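Local coordinates for protein phosphoglycerol transferase GacH (Streptococcus pyogenes MGAS5005, PDB 6DGM) that probably transfers glycerol phosphate onto the rhamnose polysaccharide of the streptococcal cell wall, its manganese-bearing domain here holding sn-glycerol-1-phosphate, at residues K261-L272 / N287-N298. Residues are numbered along the deposited sequence; the frame is centred on the assembly and turned at random.
Sequences KPITVVFYGDHL and NKYLTDYFIWSN. With MN (manganese (II) ion), chain C.
Phe267 and Phe294 face each other as a hydrogen-bonded pair of antiparallel strands 263-269 and 290-297, inside the mixed sheet of this alkaline-phosphatase-like domain. Their rings lie nearly parallel (5°) but slid apart, so CB of Phe267 sits over the Phe294 ring, 3.5 Å from its centroid. Phe294 reaches it because chi1 of 66° sets CG between N and carbonyl carbon; both apolar rings are buried, Phe267 packing on Thr249 of helix 229-257. On the other face, under helix 314-321, Thr264 and Ser297 form a non-hydrogen-bonded pair whose small side chains let OG1 and OG bond directly (2.7 Å), either as donor.

At one end Asn298 works as a backbone mimic: ND2 donates to Lys261 O, and OD1 accepts from Ile263 N, well above the Asn298 side-chain carbonyl plane. At the other, Thr291 OG1 donates to Gly269 O (2.7 Å) while its CG2 packs on His271 CA. That holds Gly269 beside 290-297, next to Asp270, whose OD2 binds manganese (Ser48 is another polar partner) with His271, Glu47 and Thr89; His271 also touches sn-glycerol-1-phosphate. His271 ND1 donates almost straight (170°) to Leu272 O, orienting the imidazole so that NE2 meets manganese at 2.1 Å.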
loop_
_atom_site.group_PDB
_atom_site.type_symbol
_atom_site.label_atom_id
_atom_site.label_comp_id
_atom_site.label_asym_id
_atom_site.label_seq_id
_atom_site.Cartn_x
_atom_site.Cartn_y
_atom_site.Cartn_z
ATOM N N LYS A 261 -11.272 -19.951 -1.604
ATOM C CA LYS A 261 -11.849 -18.607 -1.608
ATOM C C LYS A 261 -10.952 -17.768 -2.503
ATOM O O LYS A 261 -9.723 -17.880 -2.385
ATOM C CB LYS A 261 -11.827 -18.014 -0.189
ATOM C CG LYS A 261 -12.294 -16.559 -0.100
ATOM C CD LYS A 261 -13.812 -16.417 -0.277
ATOM C CE LYS A 261 -14.209 -14.949 -0.397
ATOM N NZ LYS A 261 -15.684 -14.791 -0.589
ATOM N N PRO A 262 -11.494 -16.929 -3.392
ATOM C CA PRO A 262 -10.614 -16.015 -4.140
ATOM C C PRO A 262 -9.984 -15.003 -3.191
ATOM O O PRO A 262 -10.690 -14.286 -2.471
ATOM C CB PRO A 262 -11.543 -15.348 -5.165
ATOM C CG PRO A 262 -12.921 -15.786 -4.838
ATOM C CD PRO A 262 -12.882 -16.915 -3.883
ATOM N N ILE A 263 -8.650 -14.953 -3.179
ATOM C CA ILE A 263 -7.885 -14.093 -2.279
ATOM C C ILE A 263 -6.858 -13.340 -3.111
ATOM O O ILE A 263 -6.137 -13.951 -3.905
ATOM C CB ILE A 263 -7.178 -14.926 -1.187
ATOM C CG1 ILE A 263 -8.206 -15.604 -0.270
ATOM C CG2 ILE A 263 -6.240 -14.055 -0.380
ATOM C CD1 ILE A 263 -7.618 -16.653 0.669
ATOM N N THR A 264 -6.770 -12.021 -2.919
ATOM C CA THR A 264 -5.740 -11.222 -3.585
ATOM C C THR A 264 -4.957 -10.448 -2.535
ATOM O O THR A 264 -5.540 -9.904 -1.598
ATOM C CB THR A 264 -6.340 -10.289 -4.648
ATOM O OG1 THR A 264 -6.957 -11.075 -5.677
ATOM C CG2 THR A 264 -5.266 -9.434 -5.309
ATOM N N VAL A 265 -3.638 -10.453 -2.685
ATOM C CA VAL A 265 -2.710 -9.767 -1.793
ATOM C C VAL A 265 -2.083 -8.607 -2.558
ATOM O O VAL A 265 -1.549 -8.794 -3.660
ATOM C CB VAL A 265 -1.602 -10.713 -1.303
ATOM C CG1 VAL A 265 -0.619 -9.969 -0.414
ATOM C CG2 VAL A 265 -2.183 -11.935 -0.571
ATOM N N VAL A 266 -2.140 -7.417 -1.968
ATOM C CA VAL A 266 -1.375 -6.261 -2.416
ATOM C C VAL A 266 -0.212 -6.130 -1.437
ATOM O O VAL A 266 -0.417 -5.799 -0.271
ATOM C CB VAL A 266 -2.224 -4.986 -2.432
ATOM C CG1 VAL A 266 -1.388 -3.803 -2.897
ATOM C CG2 VAL A 266 -3.465 -5.157 -3.315
ATOM N N PHE A 267 0.998 -6.432 -1.896
ATOM C CA PHE A 267 2.187 -6.519 -1.058
ATOM C C PHE A 267 3.140 -5.421 -1.491
ATOM O O PHE A 267 3.431 -5.291 -2.678
ATOM C CB PHE A 267 2.844 -7.884 -1.301
ATOM C CG PHE A 267 4.061 -8.139 -0.469
ATOM C CD1 PHE A 267 5.298 -7.670 -0.883
ATOM C CD2 PHE A 267 3.976 -8.869 0.706
ATOM C CE1 PHE A 267 6.432 -7.902 -0.130
ATOM C CE2 PHE A 267 5.126 -9.112 1.470
ATOM C CZ PHE A 267 6.349 -8.621 1.039
ATOM N N TYR A 268 3.664 -4.653 -0.531
ATOM C CA TYR A 268 4.536 -3.550 -0.904
ATOM C C TYR A 268 5.410 -3.150 0.273
ATOM O O TYR A 268 4.999 -3.249 1.432
ATOM C CB TYR A 268 3.733 -2.324 -1.398
ATOM C CG TYR A 268 2.933 -1.633 -0.310
ATOM C CD1 TYR A 268 1.728 -2.160 0.141
ATOM C CD2 TYR A 268 3.384 -0.438 0.258
ATOM C CE1 TYR A 268 0.994 -1.525 1.126
ATOM C CE2 TYR A 268 2.653 0.205 1.249
ATOM C CZ TYR A 268 1.463 -0.337 1.670
ATOM O OH TYR A 268 0.748 0.318 2.644
ATOM N N GLY A 269 6.613 -2.678 -0.042
ATOM C CA GLY A 269 7.401 -1.995 0.964
ATOM C C GLY A 269 6.992 -0.535 1.038
ATOM O O GLY A 269 6.750 0.130 0.024
ATOM N N ASP A 270 6.918 -0.012 2.268
ATOM C CA ASP A 270 6.453 1.364 2.444
ATOM C C ASP A 270 7.501 2.401 2.048
ATOM O O ASP A 270 7.149 3.475 1.551
ATOM C CB ASP A 270 5.915 1.603 3.856
ATOM C CG ASP A 270 6.901 1.236 4.975
ATOM O OD1 ASP A 270 7.898 0.518 4.736
ATOM O OD2 ASP A 270 6.682 1.695 6.119
ATOM N N HIS A 271 8.780 2.130 2.319
ATOM C CA HIS A 271 9.893 3.028 2.043
ATOM C C HIS A 271 11.158 2.192 2.217
ATOM O O HIS A 271 11.117 1.092 2.784
ATOM C CB HIS A 271 9.929 4.218 3.031
ATOM C CG HIS A 271 9.808 3.785 4.459
ATOM N ND1 HIS A 271 10.853 3.200 5.148
ATOM C CD2 HIS A 271 8.752 3.785 5.304
ATOM C CE1 HIS A 271 10.441 2.872 6.362
ATOM N NE2 HIS A 271 9.172 3.216 6.480
ATOM N N LEU A 272 12.272 2.715 1.713
ATOM C CA LEU A 272 13.557 2.072 1.944
ATOM C C LEU A 272 13.912 2.149 3.427
ATOM O O LEU A 272 13.493 3.078 4.125
ATOM C CB LEU A 272 14.654 2.773 1.142
ATOM C CG LEU A 272 14.926 2.215 -0.253
ATOM C CD1 LEU A 272 13.808 2.531 -1.235
ATOM C CD2 LEU A 272 16.249 2.701 -0.787
ATOM N N ASN A 287 16.143 6.117 -6.877
ATOM C CA ASN A 287 16.058 4.820 -6.212
ATOM C C ASN A 287 16.008 4.935 -4.695
ATOM O O ASN A 287 15.734 3.939 -4.025
ATOM C CB ASN A 287 17.223 3.931 -6.646
ATOM C CG ASN A 287 17.042 3.391 -8.056
ATOM O OD1 ASN A 287 15.929 3.072 -8.467
ATOM N ND2 ASN A 287 18.128 3.296 -8.801
ATOM N N LYS A 288 16.240 6.122 -4.140
ATOM C CA LYS A 288 16.032 6.307 -2.706
ATOM C C LYS A 288 14.562 6.193 -2.320
ATOM O O LYS A 288 14.266 6.003 -1.136
ATOM C CB LYS A 288 16.613 7.653 -2.293
ATOM C CG LYS A 288 16.577 7.969 -0.824
ATOM C CD LYS A 288 17.380 9.257 -0.561
ATOM C CE LYS A 288 17.147 9.785 0.841
ATOM N NZ LYS A 288 17.951 11.038 1.069
ATOM N N TYR A 289 13.638 6.274 -3.291
ATOM C CA TYR A 289 12.207 6.314 -3.015
ATOM C C TYR A 289 11.419 5.269 -3.794
ATOM O O TYR A 289 10.200 5.415 -3.942
ATOM C CB TYR A 289 11.653 7.719 -3.296
ATOM C CG TYR A 289 12.331 8.763 -2.448
ATOM C CD1 TYR A 289 11.897 9.014 -1.158
ATOM C CD2 TYR A 289 13.443 9.470 -2.916
ATOM C CE1 TYR A 289 12.512 9.963 -0.363
ATOM C CE2 TYR A 289 14.080 10.419 -2.115
ATOM C CZ TYR A 289 13.609 10.655 -0.840
ATOM O OH TYR A 289 14.233 11.582 -0.041
ATOM N N LEU A 290 12.063 4.199 -4.260
ATOM C CA LEU A 290 11.393 3.181 -5.062
ATOM C C LEU A 290 11.472 1.828 -4.362
ATOM O O LEU A 290 12.543 1.210 -4.303
ATOM C CB LEU A 290 11.996 3.108 -6.466
ATOM C CG LEU A 290 11.746 4.338 -7.339
ATOM C CD1 LEU A 290 12.556 4.271 -8.611
ATOM C CD2 LEU A 290 10.250 4.468 -7.651
ATOM N N THR A 291 10.323 1.349 -3.885
ATOM C CA THR A 291 10.214 0.043 -3.252
ATOM C C THR A 291 9.560 -0.951 -4.214
ATOM O O THR A 291 9.113 -0.601 -5.308
ATOM C CB THR A 291 9.370 0.143 -1.981
ATOM O OG1 THR A 291 8.009 0.437 -2.352
ATOM C CG2 THR A 291 9.878 1.231 -1.051
ATOM N N ASP A 292 9.484 -2.211 -3.773
ATOM C CA ASP A 292 8.854 -3.284 -4.544
ATOM C C ASP A 292 7.388 -3.450 -4.185
ATOM O O ASP A 292 6.998 -3.279 -3.031
ATOM C CB ASP A 292 9.585 -4.597 -4.253
ATOM C CG ASP A 292 11.044 -4.530 -4.627
ATOM O OD1 ASP A 292 11.859 -4.077 -3.778
ATOM O OD2 ASP A 292 11.374 -4.897 -5.787
ATOM N N TYR A 293 6.575 -3.789 -5.183
ATOM C CA TYR A 293 5.200 -4.185 -4.923
ATOM C C TYR A 293 4.807 -5.335 -5.847
ATOM O O TYR A 293 5.366 -5.522 -6.931
ATOM C CB TYR A 293 4.191 -3.027 -5.095
ATOM C CG TYR A 293 3.718 -2.843 -6.530
ATOM C CD1 TYR A 293 2.597 -3.520 -6.998
ATOM C CD2 TYR A 293 4.408 -2.022 -7.427
ATOM C CE1 TYR A 293 2.182 -3.391 -8.301
ATOM C CE2 TYR A 293 3.994 -1.889 -8.741
ATOM C CZ TYR A 293 2.875 -2.570 -9.170
ATOM O OH TYR A 293 2.429 -2.461 -10.465
ATOM N N PHE A 294 3.815 -6.098 -5.403
ATOM C CA PHE A 294 3.128 -7.041 -6.274
ATOM C C PHE A 294 1.665 -7.142 -5.866
ATOM O O PHE A 294 1.285 -6.835 -4.731
ATOM C CB PHE A 294 3.811 -8.421 -6.344
ATOM C CG PHE A 294 3.810 -9.214 -5.057
ATOM C CD1 PHE A 294 2.670 -9.855 -4.623
ATOM C CD2 PHE A 294 4.979 -9.372 -4.321
ATOM C CE1 PHE A 294 2.665 -10.603 -3.465
ATOM C CE2 PHE A 294 4.988 -10.138 -3.163
ATOM C CZ PHE A 294 3.831 -10.760 -2.739
ATOM N N ILE A 295 0.846 -7.571 -6.822
ATOM C CA ILE A 295 -0.576 -7.803 -6.623
ATOM C C ILE A 295 -0.805 -9.229 -7.107
ATOM O O ILE A 295 -0.674 -9.504 -8.302
ATOM C CB ILE A 295 -1.443 -6.796 -7.391
ATOM C CG1 ILE A 295 -1.131 -5.364 -6.925
ATOM C CG2 ILE A 295 -2.909 -7.115 -7.160
ATOM C CD1 ILE A 295 -1.924 -4.260 -7.638
ATOM N N TRP A 296 -1.064 -10.148 -6.166
ATOM C CA TRP A 296 -1.065 -11.583 -6.433
ATOM C C TRP A 296 -2.365 -12.185 -5.925
ATOM O O TRP A 296 -2.736 -11.962 -4.768
ATOM C CB TRP A 296 0.107 -12.239 -5.690
ATOM C CG TRP A 296 0.202 -13.745 -5.785
ATOM C CD1 TRP A 296 0.937 -14.454 -6.679
ATOM C CD2 TRP A 296 -0.445 -14.709 -4.943
ATOM N NE1 TRP A 296 0.794 -15.797 -6.454
ATOM C CE2 TRP A 296 -0.053 -15.982 -5.394
ATOM C CE3 TRP A 296 -1.324 -14.617 -3.863
ATOM C CZ2 TRP A 296 -0.501 -17.166 -4.793
ATOM C CZ3 TRP A 296 -1.763 -15.781 -3.262
ATOM C CH2 TRP A 296 -1.347 -17.043 -3.723
ATOM N N SER A 297 -3.038 -12.960 -6.785
ATOM C CA SER A 297 -4.226 -13.731 -6.433
ATOM C C SER A 297 -3.875 -15.210 -6.308
ATOM O O SER A 297 -2.908 -15.699 -6.902
ATOM C CB SER A 297 -5.324 -13.572 -7.493
ATOM O OG SER A 297 -5.628 -12.218 -7.750
ATOM N N ASN A 298 -4.688 -15.927 -5.543
ATOM C CA ASN A 298 -4.416 -17.330 -5.254
ATOM C C ASN A 298 -4.926 -18.282 -6.321
ATOM O O ASN A 298 -4.826 -19.498 -6.138
ATOM C CB ASN A 298 -4.950 -17.713 -3.873
ATOM C CG ASN A 298 -6.453 -17.735 -3.806
ATOM O OD1 ASN A 298 -7.152 -17.160 -4.657
ATOM N ND2 ASN A 298 -6.969 -18.399 -2.784
HETATM MN MN MN C . 7.849 2.114 7.770
HETATM O O HOH W 1 12.117 5.355 0.503
#